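Local coordinates for ribosomal-protein-S5-alanine N-acetyltransferase (Vibrio fischeri, PDB 3IGR) that probably catalyses transfer of an acetyl group from acetyl-CoA to the N-terminal alanine of ribosomal protein uS5, at residues A135-I138 with S144-V147; F68-V73 with I121-K126; L130-A135 with V154-A159; I112-V117 with A149-V154. All blocks are in the same frame, centred on the assembly; numbering follows the deposited sequence. Where two conformers were deposited one is given.

Contact 1 (A135-I138 with S144-V147); sequences AAYI and SAKV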
loop_
_atom_site.group_PDB
_atom_site.type_symbol
_atom_site.label_atom_id
_atom_site.label_comp_id
_atom_site.label_asym_id
_atom_site.label_seq_id
_atom_site.Cartn_x
_atom_site.Cartn_y
_atom_site.Cartn_z
ATOM N N ALA A 135 15.499 -3.822 9.794
ATOM C CA ALA A 135 16.006 -2.956 8.734
ATOM C C ALA A 135 16.494 -1.677 9.390
ATOM O O ALA A 135 15.923 -1.246 10.404
ATOM C CB ALA A 135 14.918 -2.632 7.709
ATOM N N ALA A 136 17.561 -1.104 8.831
ATOM C CA ALA A 136 18.173 0.115 9.334
ATOM C C ALA A 136 18.495 1.017 8.138
ATOM O O ALA A 136 18.969 0.541 7.109
ATOM C CB ALA A 136 19.441 -0.210 10.085
ATOM N N TYR A 137 18.244 2.311 8.277
ATOM C CA TYR A 137 18.428 3.243 7.162
ATOM C C TYR A 137 18.956 4.584 7.645
ATOM O O TYR A 137 18.639 5.032 8.763
ATOM C CB TYR A 137 17.119 3.418 6.378
ATOM C CG TYR A 137 16.001 4.138 7.110
ATOM C CD1 TYR A 137 15.835 5.524 6.979
ATOM C CD2 TYR A 137 15.085 3.433 7.906
ATOM C CE1 TYR A 137 14.802 6.196 7.622
ATOM C CE2 TYR A 137 14.034 4.100 8.559
ATOM C CZ TYR A 137 13.902 5.469 8.413
ATOM O OH TYR A 137 12.892 6.127 9.066
ATOM N N ILE A 138 19.765 5.221 6.800
ATOM C CA ILE A 138 20.271 6.558 7.090
ATOM C C ILE A 138 19.063 7.530 7.023
ATOM O O ILE A 138 18.304 7.499 6.048
ATOM C CB ILE A 138 21.378 6.976 6.074
ATOM C CG1 ILE A 138 22.612 6.071 6.195
ATOM C CG2 ILE A 138 21.772 8.467 6.268
ATOM C CD1 ILE A 138 23.485 5.990 4.914
ATOM N N SER A 144 14.210 4.953 0.968
ATOM C CA SER A 144 14.228 3.800 1.827
ATOM C C SER A 144 13.246 3.921 2.995
ATOM O O SER A 144 12.580 2.947 3.338
ATOM C CB SER A 144 15.637 3.564 2.361
ATOM O OG SER A 144 15.672 2.352 3.052
ATOM N N ALA A 145 13.166 5.097 3.614
ATOM C CA ALA A 145 12.228 5.310 4.726
ATOM C C ALA A 145 10.795 5.017 4.273
ATOM O O ALA A 145 10.044 4.359 4.986
ATOM C CB ALA A 145 12.316 6.744 5.252
ATOM N N LYS A 146 10.436 5.499 3.084
ATOM C CA LYS A 146 9.070 5.341 2.570
ATOM C C LYS A 146 8.711 3.900 2.254
ATOM O O LYS A 146 7.588 3.470 2.513
ATOM C CB LYS A 146 8.805 6.269 1.385
ATOM C CG LYS A 146 8.163 7.614 1.794
ATOM C CD LYS A 146 8.785 8.200 3.097
ATOM C CE LYS A 146 8.106 7.663 4.379
ATOM N NZ LYS A 146 8.889 7.935 5.616
ATOM N N VAL A 147 9.672 3.149 1.727
ATOM C CA VAL A 147 9.493 1.729 1.518
ATOM C C VAL A 147 9.124 1.064 2.848
ATOM O O VAL A 147 8.077 0.428 2.955
ATOM C CB VAL A 147 10.763 1.070 0.922
ATOM C CG1 VAL A 147 10.717 -0.450 1.102
ATOM C CG2 VAL A 147 10.911 1.441 -0.551
#
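Tyr137, the last residue of strand 132-137, lays one face of its ring against Ala145 in helix 142-150. Ala145 CA stands 4.1 Å from the ring centroid and only 16° off the ring normal, which qualifies as a CH-pi contact over the face, displaced toward the rim. The methyl group reaches the outer half of the ring: Ala145 CB is 3.5 Å from Tyr137 CE1 and 3.8 Å from Tyr137 CZ, and it touches OH as well, at 3.9 Å. Nearer the strand backbone, Ser144 OG comes within 3.8 Å of Tyr137 CB. It approaches the ring obliquely, and no hydrogen bond links the two segments.

CB of Tyr137 already points to the helix; chi1 of 68° sets CG between the backbone N and the carbonyl carbon, which turns the ring over Ala145. A polar second shell positions the serine. Ser144 OG, though beside Tyr137 CB, is hydrogen-bonded to the hydroxyl of Tyr101 on strand 96-103, while Ser144 N is hydrogen-bonded to Asn141 OD1 at the start of the helix. On the strand side, backbone bonding of Tyr137 with Ile173 ties it to strand 168-178, whose Ile173 and Thr175 also touch its side chain, and Leu148 adds packing from the helix. The result is a tyrosine ring wedged between sheet and helix, the close strand-to-helix packing expected in the GNAT fold where strand 132-137 is followed, after a short loop, by the helix packed against it.

Contact 2 (F68-V73 with I121-K126); sequences FYFVVV and IDWMFK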
loop_
_atom_site.group_PDB
_atom_site.type_symbol
_atom_site.label_atom_id
_atom_site.label_comp_id
_atom_site.label_asym_id
_atom_site.label_seq_id
_atom_site.Cartn_x
_atom_site.Cartn_y
_atom_site.Cartn_z
ATOM N N PHE A 68 19.135 -15.828 2.465
ATOM C CA PHE A 68 18.262 -15.817 1.292
ATOM C C PHE A 68 18.555 -14.528 0.539
ATOM O O PHE A 68 18.196 -13.418 0.976
ATOM C CB PHE A 68 16.784 -15.938 1.711
ATOM C CG PHE A 68 16.506 -17.149 2.583
ATOM C CD1 PHE A 68 16.267 -18.403 2.013
ATOM C CD2 PHE A 68 16.536 -17.051 3.966
ATOM C CE1 PHE A 68 16.041 -19.521 2.810
ATOM C CE2 PHE A 68 16.311 -18.174 4.779
ATOM C CZ PHE A 68 16.069 -19.402 4.203
ATOM N N TYR A 69 19.285 -14.667 -0.559
ATOM C CA TYR A 69 19.675 -13.506 -1.323
ATOM C C TYR A 69 18.807 -13.506 -2.570
ATOM O O TYR A 69 18.972 -14.364 -3.432
ATOM C CB TYR A 69 21.166 -13.570 -1.663
ATOM C CG TYR A 69 21.726 -12.279 -2.196
ATOM C CD1 TYR A 69 22.633 -11.537 -1.446
ATOM C CD2 TYR A 69 21.340 -11.788 -3.456
ATOM C CE1 TYR A 69 23.153 -10.346 -1.930
ATOM C CE2 TYR A 69 21.853 -10.599 -3.948
ATOM C CZ TYR A 69 22.770 -9.887 -3.183
ATOM O OH TYR A 69 23.287 -8.701 -3.657
ATOM N N PHE A 70 17.852 -12.580 -2.637
ATOM C CA PHE A 70 16.965 -12.488 -3.794
ATOM C C PHE A 70 17.439 -11.454 -4.803
ATOM O O PHE A 70 17.986 -10.411 -4.426
ATOM C CB PHE A 70 15.567 -12.070 -3.374
ATOM C CG PHE A 70 14.812 -13.107 -2.595
ATOM C CD1 PHE A 70 13.952 -13.994 -3.254
ATOM C CD2 PHE A 70 14.918 -13.155 -1.204
ATOM C CE1 PHE A 70 13.220 -14.938 -2.539
ATOM C CE2 PHE A 70 14.206 -14.106 -0.471
ATOM C CZ PHE A 70 13.344 -14.995 -1.138
ATOM N N VAL A 71 17.191 -11.729 -6.077
ATOM C CA VAL A 71 17.363 -10.716 -7.133
ATOM C C VAL A 71 16.011 -10.352 -7.776
ATOM O O VAL A 71 15.073 -11.166 -7.791
ATOM C CB VAL A 71 18.374 -11.144 -8.225
ATOM C CG1 VAL A 71 19.806 -11.168 -7.654
ATOM C CG2 VAL A 71 18.009 -12.492 -8.864
ATOM N N VAL A 72 15.912 -9.119 -8.259
ATOM C CA VAL A 72 14.752 -8.679 -9.007
ATOM C C VAL A 72 15.177 -8.627 -10.484
ATOM O O VAL A 72 16.158 -7.964 -10.834
ATOM C CB VAL A 72 14.265 -7.291 -8.572
ATOM C CG1 VAL A 72 13.016 -6.913 -9.385
ATOM C CG2 VAL A 72 13.987 -7.240 -7.070
ATOM N N VAL A 73 14.451 -9.345 -11.333
ATOM C CA VAL A 73 14.806 -9.445 -12.741
ATOM C C VAL A 73 13.777 -8.730 -13.592
ATOM O O VAL A 73 12.576 -8.940 -13.419
ATOM C CB VAL A 73 14.904 -10.920 -13.201
ATOM C CG1 VAL A 73 15.135 -11.013 -14.746
ATOM C CG2 VAL A 73 16.009 -11.629 -12.445
ATOM N N ILE A 121 9.384 -10.546 2.404
ATOM C CA ILE A 121 9.132 -10.521 3.855
ATOM C C ILE A 121 8.006 -11.502 4.177
ATOM O O ILE A 121 8.075 -12.275 5.146
ATOM C CB ILE A 121 8.727 -9.118 4.396
ATOM C CG1 ILE A 121 9.933 -8.295 4.795
ATOM C CG2 ILE A 121 8.015 -9.218 5.721
ATOM C CD1 ILE A 121 10.812 -7.905 3.722
ATOM N N ASP A 122 6.958 -11.456 3.367
ATOM C CA ASP A 122 5.821 -12.326 3.557
ATOM C C ASP A 122 6.236 -13.796 3.533
ATOM O O ASP A 122 5.746 -14.620 4.330
ATOM C CB ASP A 122 4.838 -12.080 2.427
ATOM C CG ASP A 122 3.478 -11.824 2.922
ATOM O OD1 ASP A 122 3.140 -10.621 3.044
ATOM O OD2 ASP A 122 2.755 -12.807 3.207
ATOM N N TRP A 123 7.125 -14.121 2.598
ATOM C CA TRP A 123 7.666 -15.468 2.512
ATOM C C TRP A 123 8.576 -15.816 3.716
ATOM O O TRP A 123 8.537 -16.928 4.222
ATOM C CB TRP A 123 8.378 -15.656 1.175
ATOM C CG TRP A 123 8.860 -17.049 0.946
ATOM C CD1 TRP A 123 8.132 -18.113 0.459
ATOM C CD2 TRP A 123 10.185 -17.532 1.159
ATOM N NE1 TRP A 123 8.929 -19.229 0.377
ATOM C CE2 TRP A 123 10.194 -18.903 0.797
ATOM C CE3 TRP A 123 11.373 -16.941 1.617
ATOM C CZ2 TRP A 123 11.343 -19.694 0.891
ATOM C CZ3 TRP A 123 12.527 -17.733 1.694
ATOM C CH2 TRP A 123 12.492 -19.094 1.344
HETATM N N MSE A 124 9.383 -14.863 4.174
HETATM C CA MSE A 124 10.258 -15.105 5.323
HETATM C C MSE A 124 9.434 -15.414 6.595
HETATM O O MSE A 124 9.843 -16.220 7.445
HETATM C CB MSE A 124 11.187 -13.917 5.556
HETATM C CG MSE A 124 12.184 -13.674 4.409
HETATM SE SE MSE A 124 13.433 -15.177 4.269
HETATM C CE MSE A 124 14.326 -15.016 5.971
ATOM N N PHE A 125 8.267 -14.783 6.690
ATOM C CA PHE A 125 7.385 -14.940 7.833
ATOM C C PHE A 125 6.623 -16.270 7.728
ATOM O O PHE A 125 6.605 -17.078 8.675
ATOM C CB PHE A 125 6.391 -13.773 7.880
ATOM C CG PHE A 125 6.914 -12.520 8.555
ATOM C CD1 PHE A 125 8.185 -12.469 9.134
ATOM C CD2 PHE A 125 6.083 -11.402 8.675
ATOM C CE1 PHE A 125 8.633 -11.308 9.785
ATOM C CE2 PHE A 125 6.522 -10.233 9.325
ATOM C CZ PHE A 125 7.801 -10.189 9.875
ATOM N N LYS A 126 6.001 -16.477 6.573
ATOM C CA LYS A 126 5.101 -17.597 6.354
ATOM C C LYS A 126 5.835 -18.899 6.061
ATOM O O LYS A 126 5.536 -19.897 6.681
ATOM C CB LYS A 126 4.055 -17.280 5.274
ATOM C CG LYS A 126 3.039 -16.218 5.737
ATOM C CD LYS A 126 2.015 -15.823 4.662
ATOM C CE LYS A 126 1.020 -14.793 5.238
ATOM N NZ LYS A 126 0.456 -13.865 4.216
#
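Trp123 of helix 112-126 brings its six-membered ring against both Phe68 and Phe70 of strand 68-74, and the three rings form an aromatic cluster. Toward Phe68 it presents an edge: the planes stand at 79°, the centroids are 5.4 Å apart, and Trp123 CZ3 lies 3.8 Å from Phe68 CD1 over the phenyl face, a T-shaped pair. Phe70 reverses the roles in an offset edge-to-face pair. Its edge points to the indole face with the planes at 84°, and Phe70 CZ reaches Trp123 CE3 at 3.9 Å. Extension of the tryptophan from the helix, CG anti to the backbone N (chi1 -175°), brings the indole this far. Met124, a selenomethionine bent at its second and third torsions, curls back to Phe68. Its SE lies 4.3 Å from the ring centroid in an oblique Met-aromatic contact, and its CE is 3.6 Å from Phe68 CD2. Leu14 and Val12 of strand 10-14 add to the packing of the two buried phenylalanines.

Trp123 itself is partly exposed. On another side of the helix, Lys126 NZ donates to Asp122 OD2 at 2.7 Å, an i to i+4 salt bridge, and Lys126 is solvent-exposed. Helix and strand run roughly antiparallel with no hydrogen bond across them, consistent with adhesion by dispersion, with the perpendicular rings probably adding a favourable electrostatic term.

Contact 3 (L130-A135 with V154-A159); sequences LHRIMA and VKEGEA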
loop_
_atom_site.group_PDB
_atom_site.type_symbol
_atom_site.label_atom_id
_atom_site.label_comp_id
_atom_site.label_asym_id
_atom_site.label_seq_id
_atom_site.Cartn_x
_atom_site.Cartn_y
_atom_site.Cartn_z
ATOM N N LEU A 130 10.093 -16.766 10.375
ATOM C CA LEU A 130 10.835 -15.774 11.144
ATOM C C LEU A 130 9.855 -15.038 12.031
ATOM O O LEU A 130 8.693 -14.859 11.665
ATOM C CB LEU A 130 11.593 -14.796 10.245
ATOM C CG LEU A 130 12.886 -15.309 9.606
ATOM C CD1 LEU A 130 13.603 -14.121 8.962
ATOM C CD2 LEU A 130 13.789 -15.946 10.644
ATOM N N HIS A 131 10.318 -14.629 13.205
ATOM C CA HIS A 131 9.516 -13.821 14.121
ATOM C C HIS A 131 9.685 -12.319 13.860
ATOM O O HIS A 131 8.752 -11.547 14.079
ATOM C CB HIS A 131 9.909 -14.127 15.572
ATOM C CG HIS A 131 9.233 -13.261 16.591
ATOM N ND1 HIS A 131 7.871 -13.272 16.791
ATOM C CD2 HIS A 131 9.733 -12.364 17.472
ATOM C CE1 HIS A 131 7.559 -12.421 17.752
ATOM N NE2 HIS A 131 8.673 -11.855 18.179
ATOM N N ARG A 132 10.873 -11.930 13.392
ATOM C CA ARG A 132 11.300 -10.516 13.355
ATOM C C ARG A 132 12.204 -10.278 12.152
ATOM O O ARG A 132 13.114 -11.080 11.901
ATOM C CB ARG A 132 12.063 -10.169 14.647
ATOM C CG ARG A 132 12.825 -8.826 14.663
ATOM C CD ARG A 132 13.827 -8.784 15.839
ATOM N NE ARG A 132 14.632 -7.562 15.865
ATOM C CZ ARG A 132 14.210 -6.396 16.356
ATOM N NH1 ARG A 132 12.982 -6.284 16.859
ATOM N NH2 ARG A 132 15.009 -5.334 16.336
ATOM N N ILE A 133 11.962 -9.194 11.415
ATOM C CA ILE A 133 12.859 -8.764 10.338
ATOM C C ILE A 133 13.282 -7.351 10.712
ATOM O O ILE A 133 12.409 -6.492 10.996
ATOM C CB ILE A 133 12.197 -8.744 8.907
ATOM C CG1 ILE A 133 11.638 -10.107 8.482
ATOM C CG2 ILE A 133 13.175 -8.272 7.845
ATOM C CD1 ILE A 133 12.670 -11.130 8.154
HETATM N N MSE A 134 14.576 -7.114 10.740
HETATM C CA MSE A 134 15.185 -5.854 11.073
HETATM C C MSE A 134 15.673 -5.120 9.821
HETATM O O MSE A 134 16.192 -5.703 8.941
HETATM C CB MSE A 134 16.377 -6.076 12.003
HETATM C CG MSE A 134 16.050 -6.374 13.457
HETATM SE SE MSE A 134 17.499 -7.075 14.623
HETATM C CE MSE A 134 18.429 -8.166 13.406
ATOM N N ALA A 135 15.499 -3.822 9.794
ATOM C CA ALA A 135 16.006 -2.956 8.734
ATOM C C ALA A 135 16.494 -1.677 9.390
ATOM O O ALA A 135 15.923 -1.246 10.404
ATOM C CB ALA A 135 14.918 -2.632 7.709
ATOM N N VAL A 154 8.202 -0.735 12.057
ATOM C CA VAL A 154 8.009 0.207 13.154
ATOM C C VAL A 154 9.385 0.662 13.635
ATOM O O VAL A 154 10.263 -0.177 13.893
ATOM C CB VAL A 154 7.210 -0.461 14.313
ATOM C CG1 VAL A 154 7.111 0.468 15.559
ATOM C CG2 VAL A 154 5.813 -0.830 13.834
ATOM N N LYS A 155 9.582 1.975 13.730
ATOM C CA LYS A 155 10.821 2.530 14.277
ATOM C C LYS A 155 11.029 2.064 15.728
ATOM O O LYS A 155 10.151 2.235 16.567
ATOM C CB LYS A 155 10.807 4.073 14.201
ATOM C CG LYS A 155 12.058 4.742 14.814
ATOM C CD LYS A 155 11.964 6.281 14.805
ATOM C CE LYS A 155 13.118 6.896 15.575
ATOM N NZ LYS A 155 13.230 8.374 15.346
ATOM N N GLU A 156 12.196 1.488 16.009
ATOM C CA GLU A 156 12.550 1.039 17.357
ATOM C C GLU A 156 13.495 1.987 18.071
ATOM O O GLU A 156 13.619 1.932 19.292
ATOM C CB GLU A 156 13.200 -0.339 17.294
ATOM C CG GLU A 156 12.232 -1.391 16.828
ATOM C CD GLU A 156 12.753 -2.786 16.990
ATOM O OE1 GLU A 156 13.986 -2.993 16.971
ATOM O OE2 GLU A 156 11.911 -3.679 17.116
ATOM N N GLY A 157 14.187 2.825 17.291
ATOM C CA GLY A 157 15.167 3.768 17.823
ATOM C C GLY A 157 16.153 4.273 16.791
ATOM O O GLY A 157 15.913 4.221 15.583
ATOM N N GLU A 158 17.264 4.784 17.283
ATOM C CA GLU A 158 18.289 5.324 16.420
ATOM C C GLU A 158 19.656 4.982 16.969
ATOM O O GLU A 158 19.939 5.168 18.174
ATOM C CB GLU A 158 18.163 6.847 16.276
ATOM C CG GLU A 158 19.170 7.383 15.249
ATOM C CD GLU A 158 18.992 8.840 14.903
ATOM O OE1 GLU A 158 19.859 9.380 14.192
ATOM O OE2 GLU A 158 17.995 9.448 15.333
ATOM N N ALA A 159 20.495 4.465 16.085
ATOM C CA ALA A 159 21.868 4.159 16.429
ATOM C C ALA A 159 22.792 5.213 15.822
ATOM O O ALA A 159 22.974 5.276 14.599
ATOM C CB ALA A 159 22.224 2.756 15.947
#
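Arg132 and Glu156 meet end-on in a bidentate salt bridge, each nitrogen serving a different oxygen. The bridge belongs to one of two modelled conformers of Arg132, so it may be only partly populated. In that conformer Arg132 NH2 donates to Glu156 OE1 at 2.6 Å in a nearly straight bond of 167°. Arg132 NH1 donates to Glu156 OE2 at 2.8 Å, somewhat more bent. OE2 is met on its syn lone pair, OE1 on the syn side but somewhat out of the carboxylate plane. The guanidinium and carboxylate planes are only 29° apart, so the two groups are nearly coplanar. Arginine extended from CG to NE and glutamate extended beyond CG reach for each other from opposite directions.

A further hydrogen bond involves Ser176, whose OG is bonded to Glu156 OE2 and so holds the carboxylate from a second direction; Arg132 packs on the same serine.

The backbone contributes an irregularity: Glu156 and Gly157 both face Leu174, forming a classic beta bulge at the glutamate itself.

The two segments are not adjacent strands. Strand 168-178 pairs antiparallel with strand 132-137 and also with strand 154-162, and the salt bridge spans it at the protein surface, while Ile133, on the same strand as Arg132, packs against Met124 and Phe125 of helix 112-126.

Contact 4 (I112-V117 with A149-V154); sequences IMRRAV and AALGFV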
loop_
_atom_site.group_PDB
_atom_site.type_symbol
_atom_site.label_atom_id
_atom_site.label_comp_id
_atom_site.label_asym_id
_atom_site.label_seq_id
_atom_site.Cartn_x
_atom_site.Cartn_y
_atom_site.Cartn_z
ATOM N N ILE A 112 8.836 -0.679 -7.287
ATOM C CA ILE A 112 9.377 -2.020 -7.506
ATOM C C ILE A 112 9.996 -2.536 -6.202
ATOM O O ILE A 112 9.851 -3.707 -5.867
ATOM C CB ILE A 112 10.393 -2.062 -8.675
ATOM C CG1 ILE A 112 9.686 -1.757 -10.012
ATOM C CG2 ILE A 112 11.111 -3.408 -8.750
ATOM C CD1 ILE A 112 10.615 -1.276 -11.080
HETATM N N MSE A 113 10.671 -1.652 -5.468
HETATM C CA MSE A 113 11.365 -2.055 -4.262
HETATM C C MSE A 113 10.362 -2.486 -3.189
HETATM O O MSE A 113 10.542 -3.512 -2.534
HETATM C CB MSE A 113 12.252 -0.920 -3.754
HETATM C CG MSE A 113 13.263 -1.364 -2.712
HETATM SE SE MSE A 113 14.865 -2.169 -3.509
HETATM C CE MSE A 113 14.215 -3.946 -4.055
ATOM N N ARG A 114 9.328 -1.675 -2.997
ATOM C CA ARG A 114 8.262 -1.980 -2.053
ATOM C C ARG A 114 7.641 -3.363 -2.311
ATOM O O ARG A 114 7.536 -4.178 -1.382
ATOM C CB ARG A 114 7.184 -0.896 -2.106
ATOM C CG ARG A 114 6.086 -1.073 -1.067
ATOM C CD ARG A 114 4.871 -0.223 -1.401
ATOM N NE ARG A 114 4.226 -0.647 -2.645
ATOM C CZ ARG A 114 4.084 0.118 -3.721
ATOM N NH1 ARG A 114 4.519 1.364 -3.719
ATOM N NH2 ARG A 114 3.484 -0.358 -4.789
ATOM N N ARG A 115 7.262 -3.633 -3.560
ATOM C CA ARG A 115 6.693 -4.941 -3.923
ATOM C C ARG A 115 7.659 -6.093 -3.718
ATOM O O ARG A 115 7.269 -7.140 -3.195
ATOM C CB ARG A 115 6.172 -4.975 -5.375
ATOM C CG ARG A 115 5.086 -3.965 -5.720
ATOM C CD ARG A 115 4.497 -4.245 -7.142
ATOM N NE ARG A 115 3.612 -5.424 -7.155
ATOM C CZ ARG A 115 2.728 -5.709 -8.120
ATOM N NH1 ARG A 115 2.606 -4.929 -9.182
ATOM N NH2 ARG A 115 1.959 -6.785 -8.029
ATOM N N ALA A 116 8.916 -5.908 -4.140
ATOM C CA ALA A 116 9.948 -6.946 -3.987
ATOM C C ALA A 116 10.187 -7.317 -2.523
ATOM O O ALA A 116 10.264 -8.502 -2.171
ATOM C CB ALA A 116 11.271 -6.507 -4.671
ATOM N N VAL A 117 10.283 -6.302 -1.671
ATOM C CA VAL A 117 10.534 -6.501 -0.241
ATOM C C VAL A 117 9.289 -7.068 0.442
ATOM O O VAL A 117 9.403 -7.953 1.281
ATOM C CB VAL A 117 10.958 -5.201 0.472
ATOM C CG1 VAL A 117 11.091 -5.415 1.976
ATOM C CG2 VAL A 117 12.293 -4.664 -0.083
ATOM N N ALA A 149 8.145 2.303 5.746
ATOM C CA ALA A 149 6.877 2.783 6.288
ATOM C C ALA A 149 5.702 2.106 5.586
ATOM O O ALA A 149 4.728 1.692 6.234
ATOM C CB ALA A 149 6.770 4.314 6.153
ATOM N N ALA A 150 5.794 1.975 4.264
ATOM C CA ALA A 150 4.689 1.422 3.482
ATOM C C ALA A 150 4.449 -0.059 3.810
ATOM O O ALA A 150 3.332 -0.575 3.629
ATOM C CB ALA A 150 4.931 1.608 1.988
ATOM N N LEU A 151 5.496 -0.721 4.298
ATOM C CA LEU A 151 5.457 -2.147 4.594
ATOM C C LEU A 151 5.183 -2.437 6.058
ATOM O O LEU A 151 5.216 -3.595 6.489
ATOM C CB LEU A 151 6.773 -2.786 4.147
ATOM C CG LEU A 151 6.923 -2.751 2.622
ATOM C CD1 LEU A 151 8.215 -3.428 2.223
ATOM C CD2 LEU A 151 5.743 -3.442 1.978
ATOM N N GLY A 152 4.909 -1.382 6.816
ATOM C CA GLY A 152 4.553 -1.509 8.218
ATOM C C GLY A 152 5.676 -1.785 9.200
ATOM O O GLY A 152 5.406 -2.292 10.283
ATOM N N PHE A 153 6.929 -1.485 8.826
ATOM C CA PHE A 153 8.064 -1.528 9.773
ATOM C C PHE A 153 7.906 -0.423 10.799
ATOM O O PHE A 153 7.484 0.672 10.460
ATOM C CB PHE A 153 9.402 -1.373 9.055
ATOM C CG PHE A 153 9.864 -2.629 8.364
ATOM C CD1 PHE A 153 9.236 -3.076 7.207
ATOM C CD2 PHE A 153 10.938 -3.353 8.866
ATOM C CE1 PHE A 153 9.663 -4.237 6.559
ATOM C CE2 PHE A 153 11.372 -4.531 8.235
ATOM C CZ PHE A 153 10.747 -4.970 7.076
ATOM N N VAL A 154 8.202 -0.735 12.057
ATOM C CA VAL A 154 8.009 0.207 13.154
ATOM C C VAL A 154 9.385 0.662 13.635
ATOM O O VAL A 154 10.263 -0.177 13.893
ATOM C CB VAL A 154 7.210 -0.461 14.313
ATOM C CG1 VAL A 154 7.111 0.468 15.559
ATOM C CG2 VAL A 154 5.813 -0.830 13.834
#
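Leu151, just past the end of helix 142-150, packs against Val117 and Arg114 of helix 112-126. At its base, CB lies in the plane of the Phe153 ring, at the ring edge. Next comes CG, set anti to the carbonyl carbon (chi1 -67°), which brings the branch point to 4.1 Å from Arg114 CG. From there the two methyls part company. Leu151 CD1 takes the apolar side, 3.5 Å from Val117 CG1, and it also lies 3.7 Å from Arg114 O, against the helix backbone. Leu151 CD2 instead meets the arginine's aliphatic stem, 3.9 Å from Arg114 CG.

One residue earlier, Ala150 CB touches Arg114 CD at 3.9 Å, so the side-chain to side-chain contacts are all between carbon atoms, with no hydrogen bond across. The polar end of Arg114 turns elsewhere: its chain bends at the third torsion, and NH2 is hydrogen-bonded to Asn76 OD1 of the second subunit.

Helix 142-150 ends in a Schellman motif. Gly152, with positive phi, is the C-prime residue; its N bonds to Ala149 O at 3.1 Å, and Phe153 N bonds to Leu148 O. Packing of this helix end beside the first turns of helix 112-126 fits the GNAT fold, in which that helix follows the loop that typically receives the pyrophosphate of CoA.

In the fold
Contacts 1 and 2 are buried, contact 4 is partly buried, and contact 3 lies at the surface. The chemistry follows: aromatic and CH-pi packing in the first two, aliphatic packing in contact 4, and a charged pair in contact 3. Helix 112-126 serves contacts 2 and 4 at its two ends, helix 142-150 serves contacts 1 and 4, and strand 132-137 serves contacts 1 and 3, which share Ala135. Phe153 of contact 4 links it to the other three, since its ring touches Ala135 and Ile133 and also Ile121 of contact 2's helix segment. Contacts 1 and 2, about 17 Å apart between centres, do not touch, but both fasten helices to the same sheet.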